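Local coordinates for protein SsfS6 (Streptomyces sp. SF2575, PDB 4FZR) that adopts the two-domain GT-B fold and is related to the erythromycin biosynthesis protein CIII family, at residues L184-P192 with P200-V208; R225-T233 with L260-V271. All blocks are in the same frame, centred on the assembly; numbering follows the deposited sequence.

Contact 1 (L184-P192 with P200-V208); sequences LLSIDVCPP and PGTTKMRYV
Asp188 and Lys204 are paired on neighbouring parallel strands, their side chains on one face of the sheet; these strands are the last pair at one edge of the seven-stranded sheet in the N-terminal Rossmann-like half of this GT-B fold. The backbones mesh in the usual parallel way: Thr203 both donates to Ser186 O and accepts from Asp188 N, and Met205 N continues the ladder to Asp188 O at 2.8 Å.

Lys204 is the side chain that joins 200-208 to the turn following strand 185-188. Its CB rises on the same face as that of Asp188, and the two side chains run side by side. A bend at CB-CG (chi2 -57°) turns the aliphatic part toward 184-192, after which the chain is extended. CD then passes 3.6 Å from Cys190 O, CE comes 3.4 Å from Cys190 O with Pro192 CG beside it, and NZ bonds both Asp188 OD1 and Cys190 O, each at 2.7 Å. Glu195 adds a second salt bridge to NZ. Lysine suits this place because its methylenes run past the turn and its charged tip bonds the turn's own two acceptors. Asp188 is short enough to form an Asx turn as well, OD1 accepting from Cys190 N, so two donors approach this oxygen from opposite faces of the carboxylate plane and restrain its rotation.

On the other face, Ile187 CG2 meets CB of Met205, a selenomethionine, at 3.5 Å, and Ile187 CD1 touches Met205 CE. Helix 388-395, which packs here on the N-terminal half, covers these apolar groups through Ile391. Past the ladder, a water donates to Val189 O at 2.8 Å and to Met205 O, and accepts a weak bond from Tyr207 N.

Contact 2 (R225-T233 with L260-V271); sequences RKQPRLCLT and LPKLGFEVVVAV
Leu230 reaches across to Phe265 and Leu260, and it has the largest surface buried by this pairing of neighbouring parallel strands, 229-231 and 266-269, which with helix 253-259 between them form a beta-alpha-beta unit. Leu230 CD1 sits over one face of the Phe265 ring, 3.9 Å from its centroid, a CH-pi contact, and the same methyl meets Leu260 CD2 at 4.1 Å. A branched leucine suits this spot because CD1 covers the ring while both methyls reach Leu260, Leu230 CD2 meeting Leu260 CD1.

The opposite face of the sheet is polar where the strands begin. Glu266, extended with CG anti to the backbone N (chi1 177°), runs alongside Arg229. Its OE1 stands 3.4 Å from Arg229 NE in a long salt bridge, with the carboxylate and guanidinium planes 81° apart. Gln227 crosses the stem of Glu266, Gln227 NE2 lying 3.5 Å from Glu266 CB.

Backbone bonds alternate across the pair: Glu266 N to Pro228 O, Leu230 N to Glu266 O, and Val268 N to Leu230 O at 2.9 Å. With the planes so nearly perpendicular, the Arg229-Glu266 pair probably gains from charge attraction more than from a paired, coplanar geometry.

How the contacts relate
From the N terminus, the chain first builds most of the seven-stranded sheet, then contact 1 closes a short, partly unmodelled connection between 184-192 and 200-208, with no helix or strand in the modelled part, and brings in the outermost strand. The chain then moves through helix 219-222 into the second half, where contact 2 starts the six-stranded sheet by joining 225-233 to 260-271 across a longer, partly unmodelled connection that includes helix 253-259. The two closures are in series, so they neither nest nor cross. The centres of contact 1 and contact 2 lie about 33 Å apart. The C-terminal helix 388-395 later returns to pack on contact 1, linking the end of the chain to the first half.

Contact 1 (L184-P192 with P200-V208)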
loop_
_atom_site.group_PDB
_atom_site.type_symbol
_atom_site.label_atom_id
_atom_site.label_comp_id
_atom_site.label_asym_id
_atom_site.label_seq_id
_atom_site.Cartn_x
_atom_site.Cartn_y
_atom_site.Cartn_z
ATOM N N LEU A 184 21.258 -4.085 11.774
ATOM C CA LEU A 184 21.554 -2.662 11.699
ATOM C C LEU A 184 20.685 -1.921 12.713
ATOM O O LEU A 184 21.182 -1.160 13.544
ATOM C CB LEU A 184 21.269 -2.148 10.287
ATOM C CG LEU A 184 21.804 -0.767 9.912
ATOM C CD1 LEU A 184 23.322 -0.784 9.823
ATOM C CD2 LEU A 184 21.185 -0.306 8.601
ATOM N N LEU A 185 19.379 -2.150 12.623
ATOM C CA LEU A 185 18.415 -1.636 13.586
ATOM C C LEU A 185 17.619 -2.794 14.161
ATOM O O LEU A 185 17.348 -3.772 13.469
ATOM C CB LEU A 185 17.437 -0.676 12.910
ATOM C CG LEU A 185 17.757 0.816 12.857
ATOM C CD1 LEU A 185 16.530 1.574 12.378
ATOM C CD2 LEU A 185 18.204 1.325 14.214
ATOM N N SER A 186 17.240 -2.680 15.426
ATOM C CA SER A 186 16.317 -3.631 16.024
ATOM C C SER A 186 15.139 -2.851 16.585
ATOM O O SER A 186 15.266 -2.130 17.573
ATOM C CB SER A 186 16.991 -4.455 17.117
ATOM O OG SER A 186 16.053 -5.327 17.728
ATOM N N ILE A 187 13.988 -3.006 15.945
ATOM C CA ILE A 187 12.859 -2.123 16.191
ATOM C C ILE A 187 11.836 -2.747 17.129
ATOM O O ILE A 187 11.555 -3.945 17.065
ATOM C CB ILE A 187 12.206 -1.711 14.864
ATOM C CG1 ILE A 187 13.273 -1.083 13.958
ATOM C CG2 ILE A 187 11.046 -0.757 15.113
ATOM C CD1 ILE A 187 12.830 -0.813 12.551
ATOM N N ASP A 188 11.292 -1.913 18.008
ATOM C CA ASP A 188 10.372 -2.357 19.043
ATOM C C ASP A 188 9.137 -1.462 19.059
ATOM O O ASP A 188 9.241 -0.249 18.866
ATOM C CB ASP A 188 11.072 -2.314 20.402
ATOM C CG ASP A 188 10.290 -3.021 21.482
ATOM O OD1 ASP A 188 9.421 -2.377 22.105
ATOM O OD2 ASP A 188 10.547 -4.223 21.705
ATOM N N VAL A 189 7.972 -2.058 19.297
ATOM C CA VAL A 189 6.709 -1.330 19.198
ATOM C C VAL A 189 5.943 -1.273 20.526
ATOM O O VAL A 189 4.867 -0.678 20.604
ATOM C CB VAL A 189 5.802 -1.935 18.099
ATOM C CG1 VAL A 189 6.392 -1.669 16.716
ATOM C CG2 VAL A 189 5.602 -3.430 18.322
ATOM N N CYS A 190 6.499 -1.874 21.571
ATOM C CA CYS A 190 5.842 -1.875 22.874
ATOM C C CYS A 190 5.910 -0.482 23.499
ATOM O O CYS A 190 6.969 0.150 23.494
ATOM C CB CYS A 190 6.495 -2.904 23.800
ATOM S SG CYS A 190 5.693 -3.065 25.412
ATOM N N PRO A 191 4.779 0.013 24.027
ATOM C CA PRO A 191 4.813 1.291 24.752
ATOM C C PRO A 191 5.741 1.193 25.969
ATOM O O PRO A 191 5.630 0.227 26.726
ATOM C CB PRO A 191 3.355 1.497 25.187
ATOM C CG PRO A 191 2.540 0.599 24.289
ATOM C CD PRO A 191 3.423 -0.560 23.961
ATOM N N PRO A 192 6.655 2.165 26.142
ATOM C CA PRO A 192 7.651 2.177 27.223
ATOM C C PRO A 192 7.090 1.866 28.609
ATOM O O PRO A 192 7.638 1.025 29.318
ATOM C CB PRO A 192 8.185 3.611 27.179
ATOM C CG PRO A 192 8.087 3.982 25.744
ATOM C CD PRO A 192 6.847 3.299 25.219
ATOM N N PRO A 200 16.974 -2.105 25.030
ATOM C CA PRO A 200 17.621 -3.401 24.819
ATOM C C PRO A 200 18.480 -3.408 23.555
ATOM O O PRO A 200 18.595 -4.444 22.895
ATOM C CB PRO A 200 16.429 -4.355 24.665
ATOM C CG PRO A 200 15.276 -3.682 25.419
ATOM C CD PRO A 200 15.670 -2.248 25.699
ATOM N N GLY A 201 19.082 -2.266 23.233
ATOM C CA GLY A 201 19.780 -2.105 21.969
ATOM C C GLY A 201 18.771 -1.891 20.856
ATOM O O GLY A 201 19.062 -2.117 19.680
ATOM N N THR A 202 17.578 -1.443 21.236
ATOM C CA THR A 202 16.467 -1.333 20.303
ATOM C C THR A 202 16.052 0.113 20.064
ATOM O O THR A 202 16.502 1.031 20.747
ATOM C CB THR A 202 15.244 -2.110 20.814
ATOM O OG1 THR A 202 14.763 -1.509 22.023
ATOM C CG2 THR A 202 15.610 -3.562 21.077
ATOM N N THR A 203 15.179 0.298 19.080
ATOM C CA THR A 203 14.672 1.613 18.728
ATOM C C THR A 203 13.154 1.551 18.718
ATOM O O THR A 203 12.569 0.710 18.036
ATOM C CB THR A 203 15.171 2.049 17.334
ATOM O OG1 THR A 203 16.589 1.858 17.243
ATOM C CG2 THR A 203 14.841 3.506 17.072
ATOM N N LYS A 204 12.514 2.426 19.485
ATOM C CA LYS A 204 11.058 2.459 19.531
ATOM C C LYS A 204 10.485 2.906 18.191
ATOM O O LYS A 204 11.092 3.710 17.486
ATOM C CB LYS A 204 10.573 3.407 20.631
ATOM C CG LYS A 204 10.774 2.894 22.045
ATOM C CD LYS A 204 10.095 1.552 22.241
ATOM C CE LYS A 204 10.200 1.079 23.676
ATOM N NZ LYS A 204 9.628 -0.282 23.852
HETATM N N MSE A 205 9.313 2.377 17.851
HETATM C CA MSE A 205 8.584 2.818 16.669
HETATM C C MSE A 205 7.082 2.738 16.915
HETATM O O MSE A 205 6.591 1.790 17.522
HETATM C CB MSE A 205 8.935 1.960 15.453
HETATM C CG MSE A 205 8.348 2.504 14.146
HETATM SE SE MSE A 205 8.117 1.193 12.706
HETATM C CE MSE A 205 9.912 1.025 12.072
ATOM N N ARG A 206 6.357 3.742 16.437
ATOM C CA ARG A 206 4.905 3.771 16.553
ATOM C C ARG A 206 4.283 2.714 15.644
ATOM O O ARG A 206 4.635 2.610 14.472
ATOM C CB ARG A 206 4.386 5.157 16.171
ATOM C CG ARG A 206 2.880 5.313 16.258
ATOM C CD ARG A 206 2.455 6.685 15.762
ATOM N NE ARG A 206 1.007 6.801 15.626
ATOM C CZ ARG A 206 0.382 7.896 15.205
ATOM N NH1 ARG A 206 1.076 8.978 14.880
ATOM N NH2 ARG A 206 -0.940 7.913 15.109
ATOM N N TYR A 207 3.361 1.928 16.193
ATOM C CA TYR A 207 2.700 0.879 15.433
ATOM C C TYR A 207 1.574 1.456 14.594
ATOM O O TYR A 207 0.572 1.927 15.130
ATOM C CB TYR A 207 2.137 -0.183 16.369
ATOM C CG TYR A 207 1.437 -1.317 15.661
ATOM C CD1 TYR A 207 2.158 -2.386 15.145
ATOM C CD2 TYR A 207 0.055 -1.325 15.520
ATOM C CE1 TYR A 207 1.523 -3.433 14.504
ATOM C CE2 TYR A 207 -0.591 -2.370 14.883
ATOM C CZ TYR A 207 0.148 -3.421 14.377
ATOM O OH TYR A 207 -0.485 -4.463 13.738
ATOM N N VAL A 208 1.751 1.428 13.278
ATOM C CA VAL A 208 0.697 1.837 12.359
ATOM C C VAL A 208 -0.055 0.580 11.921
ATOM O O VAL A 208 0.534 -0.330 11.335
ATOM C CB VAL A 208 1.267 2.585 11.140
ATOM C CG1 VAL A 208 0.172 2.850 10.109
ATOM C CG2 VAL A 208 1.926 3.891 11.581
HETATM O O HOH W 1 4.130 1.499 19.067
#

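Contact 2 (R225-T233 with L260-V271)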
loop_
_atom_site.group_PDB
_atom_site.type_symbol
_atom_site.label_atom_id
_atom_site.label_comp_id
_atom_site.label_asym_id
_atom_site.label_seq_id
_atom_site.Cartn_x
_atom_site.Cartn_y
_atom_site.Cartn_z
ATOM N N ARG A 225 -23.213 6.529 17.296
ATOM C CA ARG A 225 -23.354 5.334 18.118
ATOM C C ARG A 225 -24.377 5.614 19.213
ATOM O O ARG A 225 -24.117 6.392 20.129
ATOM C CB ARG A 225 -22.013 4.939 18.746
ATOM C CG ARG A 225 -20.798 5.187 17.861
ATOM C CD ARG A 225 -19.668 4.222 18.190
ATOM N NE ARG A 225 -19.159 4.382 19.555
ATOM C CZ ARG A 225 -17.930 4.792 19.873
ATOM N NH1 ARG A 225 -17.037 5.092 18.935
ATOM N NH2 ARG A 225 -17.583 4.898 21.148
ATOM N N LYS A 226 -25.543 4.984 19.112
ATOM C CA LYS A 226 -26.618 5.214 20.073
ATOM C C LYS A 226 -26.493 4.345 21.328
ATOM O O LYS A 226 -27.313 4.447 22.241
ATOM C CB LYS A 226 -27.985 4.991 19.415
ATOM C CG LYS A 226 -28.658 6.270 18.931
ATOM C CD LYS A 226 -29.957 5.972 18.198
ATOM C CE LYS A 226 -30.838 7.209 18.075
ATOM N NZ LYS A 226 -30.147 8.349 17.411
ATOM N N GLN A 227 -25.469 3.497 21.373
ATOM C CA GLN A 227 -25.239 2.643 22.534
ATOM C C GLN A 227 -23.850 2.010 22.477
ATOM O O GLN A 227 -23.216 1.993 21.420
ATOM C CB GLN A 227 -26.310 1.553 22.613
ATOM C CG GLN A 227 -26.442 0.715 21.355
ATOM C CD GLN A 227 -27.368 -0.469 21.549
ATOM O OE1 GLN A 227 -27.575 -0.933 22.672
ATOM N NE2 GLN A 227 -27.934 -0.962 20.455
ATOM N N PRO A 228 -23.368 1.494 23.621
ATOM C CA PRO A 228 -22.067 0.817 23.690
ATOM C C PRO A 228 -21.906 -0.237 22.599
ATOM O O PRO A 228 -22.774 -1.098 22.451
ATOM C CB PRO A 228 -22.097 0.151 25.067
ATOM C CG PRO A 228 -22.982 1.019 25.879
ATOM C CD PRO A 228 -24.029 1.547 24.938
ATOM N N ARG A 229 -20.810 -0.166 21.848
ATOM C CA ARG A 229 -20.587 -1.090 20.744
ATOM C C ARG A 229 -19.411 -2.019 21.017
ATOM O O ARG A 229 -18.378 -1.597 21.536
ATOM C CB ARG A 229 -20.343 -0.319 19.448
ATOM C CG ARG A 229 -20.301 -1.205 18.211
ATOM C CD ARG A 229 -20.499 -0.413 16.938
ATOM N NE ARG A 229 -21.576 0.564 17.056
ATOM C CZ ARG A 229 -21.868 1.467 16.124
ATOM N NH1 ARG A 229 -21.160 1.523 15.001
ATOM N NH2 ARG A 229 -22.868 2.318 16.316
ATOM N N LEU A 230 -19.577 -3.289 20.662
ATOM C CA LEU A 230 -18.538 -4.283 20.887
ATOM C C LEU A 230 -18.223 -5.040 19.604
ATOM O O LEU A 230 -19.124 -5.416 18.854
ATOM C CB LEU A 230 -18.966 -5.257 21.990
ATOM C CG LEU A 230 -17.973 -6.340 22.424
ATOM C CD1 LEU A 230 -18.249 -6.748 23.870
ATOM C CD2 LEU A 230 -18.048 -7.554 21.501
ATOM N N CYS A 231 -16.935 -5.258 19.361
ATOM C CA CYS A 231 -16.491 -5.963 18.167
ATOM C C CYS A 231 -15.856 -7.294 18.566
ATOM O O CYS A 231 -15.110 -7.361 19.543
ATOM C CB CYS A 231 -15.510 -5.097 17.374
ATOM S SG CYS A 231 -14.654 -5.981 16.060
ATOM N N LEU A 232 -16.142 -8.350 17.808
ATOM C CA LEU A 232 -15.808 -9.708 18.242
ATOM C C LEU A 232 -14.607 -10.353 17.526
ATOM O O LEU A 232 -13.816 -11.054 18.154
ATOM C CB LEU A 232 -17.039 -10.610 18.116
ATOM C CG LEU A 232 -16.925 -12.003 18.742
ATOM C CD1 LEU A 232 -16.152 -11.968 20.061
ATOM C CD2 LEU A 232 -18.313 -12.578 18.950
ATOM N N THR A 233 -14.474 -10.130 16.225
ATOM C CA THR A 233 -13.374 -10.722 15.450
ATOM C C THR A 233 -13.003 -12.137 15.899
ATOM O O THR A 233 -12.030 -12.332 16.633
ATOM C CB THR A 233 -12.098 -9.869 15.527
ATOM O OG1 THR A 233 -11.840 -9.512 16.889
ATOM C CG2 THR A 233 -12.249 -8.618 14.694
ATOM N N LEU A 260 -23.762 -11.790 24.200
ATOM C CA LEU A 260 -23.102 -10.521 24.510
ATOM C C LEU A 260 -24.008 -9.293 24.431
ATOM O O LEU A 260 -23.851 -8.361 25.221
ATOM C CB LEU A 260 -21.866 -10.323 23.626
ATOM C CG LEU A 260 -20.598 -10.955 24.205
ATOM C CD1 LEU A 260 -19.527 -11.123 23.143
ATOM C CD2 LEU A 260 -20.076 -10.112 25.364
ATOM N N PRO A 261 -24.950 -9.275 23.474
ATOM C CA PRO A 261 -25.863 -8.127 23.424
ATOM C C PRO A 261 -26.708 -7.976 24.688
ATOM O O PRO A 261 -27.229 -6.891 24.950
ATOM C CB PRO A 261 -26.764 -8.448 22.230
ATOM C CG PRO A 261 -25.942 -9.336 21.363
ATOM C CD PRO A 261 -25.109 -10.160 22.307
ATOM N N LYS A 262 -26.833 -9.048 25.460
ATOM C CA LYS A 262 -27.670 -9.029 26.653
ATOM C C LYS A 262 -27.019 -8.245 27.796
ATOM O O LYS A 262 -27.677 -7.917 28.785
ATOM C CB LYS A 262 -27.995 -10.458 27.085
ATOM C CG LYS A 262 -28.675 -11.267 25.991
ATOM C CD LYS A 262 -28.733 -12.739 26.344
ATOM C CE LYS A 262 -29.353 -13.562 25.224
ATOM N NZ LYS A 262 -29.537 -14.988 25.611
ATOM N N LEU A 263 -25.734 -7.935 27.650
ATOM C CA LEU A 263 -25.022 -7.112 28.625
ATOM C C LEU A 263 -25.184 -5.624 28.314
ATOM O O LEU A 263 -24.644 -4.772 29.021
ATOM C CB LEU A 263 -23.536 -7.480 28.651
ATOM C CG LEU A 263 -23.161 -8.724 29.459
ATOM C CD1 LEU A 263 -23.859 -9.961 28.925
ATOM C CD2 LEU A 263 -21.653 -8.917 29.457
ATOM N N GLY A 264 -25.923 -5.318 27.252
ATOM C CA GLY A 264 -26.171 -3.941 26.866
ATOM C C GLY A 264 -25.289 -3.488 25.720
ATOM O O GLY A 264 -25.051 -2.293 25.546
ATOM N N PHE A 265 -24.807 -4.444 24.931
ATOM C CA PHE A 265 -23.945 -4.132 23.797
ATOM C C PHE A 265 -24.686 -4.273 22.473
ATOM O O PHE A 265 -25.602 -5.085 22.342
ATOM C CB PHE A 265 -22.724 -5.057 23.775
ATOM C CG PHE A 265 -21.717 -4.777 24.858
ATOM C CD1 PHE A 265 -21.060 -3.559 24.920
ATOM C CD2 PHE A 265 -21.408 -5.745 25.797
ATOM C CE1 PHE A 265 -20.128 -3.309 25.912
ATOM C CE2 PHE A 265 -20.476 -5.500 26.787
ATOM C CZ PHE A 265 -19.837 -4.282 26.843
ATOM N N GLU A 266 -24.295 -3.458 21.500
ATOM C CA GLU A 266 -24.610 -3.729 20.105
ATOM C C GLU A 266 -23.362 -4.341 19.478
ATOM O O GLU A 266 -22.291 -3.734 19.494
ATOM C CB GLU A 266 -25.009 -2.452 19.368
ATOM C CG GLU A 266 -25.274 -2.673 17.886
ATOM C CD GLU A 266 -25.339 -1.380 17.095
ATOM O OE1 GLU A 266 -24.773 -0.364 17.555
ATOM O OE2 GLU A 266 -25.960 -1.382 16.011
ATOM N N VAL A 267 -23.497 -5.544 18.930
ATOM C CA VAL A 267 -22.335 -6.319 18.504
ATOM C C VAL A 267 -22.122 -6.319 16.995
ATOM O O VAL A 267 -23.047 -6.569 16.228
ATOM C CB VAL A 267 -22.452 -7.784 18.979
ATOM C CG1 VAL A 267 -21.371 -8.651 18.342
ATOM C CG2 VAL A 267 -22.373 -7.852 20.495
ATOM N N VAL A 268 -20.892 -6.039 16.577
ATOM C CA VAL A 268 -20.493 -6.260 15.193
ATOM C C VAL A 268 -19.432 -7.355 15.187
ATOM O O VAL A 268 -18.575 -7.404 16.069
ATOM C CB VAL A 268 -19.947 -4.977 14.522
ATOM C CG1 VAL A 268 -20.990 -3.867 14.564
ATOM C CG2 VAL A 268 -18.660 -4.526 15.185
ATOM N N VAL A 269 -19.503 -8.247 14.207
ATOM C CA VAL A 269 -18.593 -9.382 14.158
ATOM C C VAL A 269 -17.726 -9.321 12.903
ATOM O O VAL A 269 -18.172 -9.670 11.809
ATOM C CB VAL A 269 -19.367 -10.713 14.198
ATOM C CG1 VAL A 269 -18.403 -11.880 14.317
ATOM C CG2 VAL A 269 -20.370 -10.713 15.356
ATOM N N ALA A 270 -16.486 -8.873 13.072
ATOM C CA ALA A 270 -15.564 -8.722 11.954
ATOM C C ALA A 270 -14.801 -10.015 11.692
ATOM O O ALA A 270 -13.727 -10.236 12.249
ATOM C CB ALA A 270 -14.595 -7.580 12.219
ATOM N N VAL A 271 -15.366 -10.865 10.839
ATOM C CA VAL A 271 -14.722 -12.114 10.459
ATOM C C VAL A 271 -14.960 -12.400 8.981
ATOM O O VAL A 271 -15.621 -11.627 8.289
ATOM C CB VAL A 271 -15.251 -13.298 11.289
ATOM C CG1 VAL A 271 -14.859 -13.138 12.750
ATOM C CG2 VAL A 271 -16.762 -13.428 11.143
#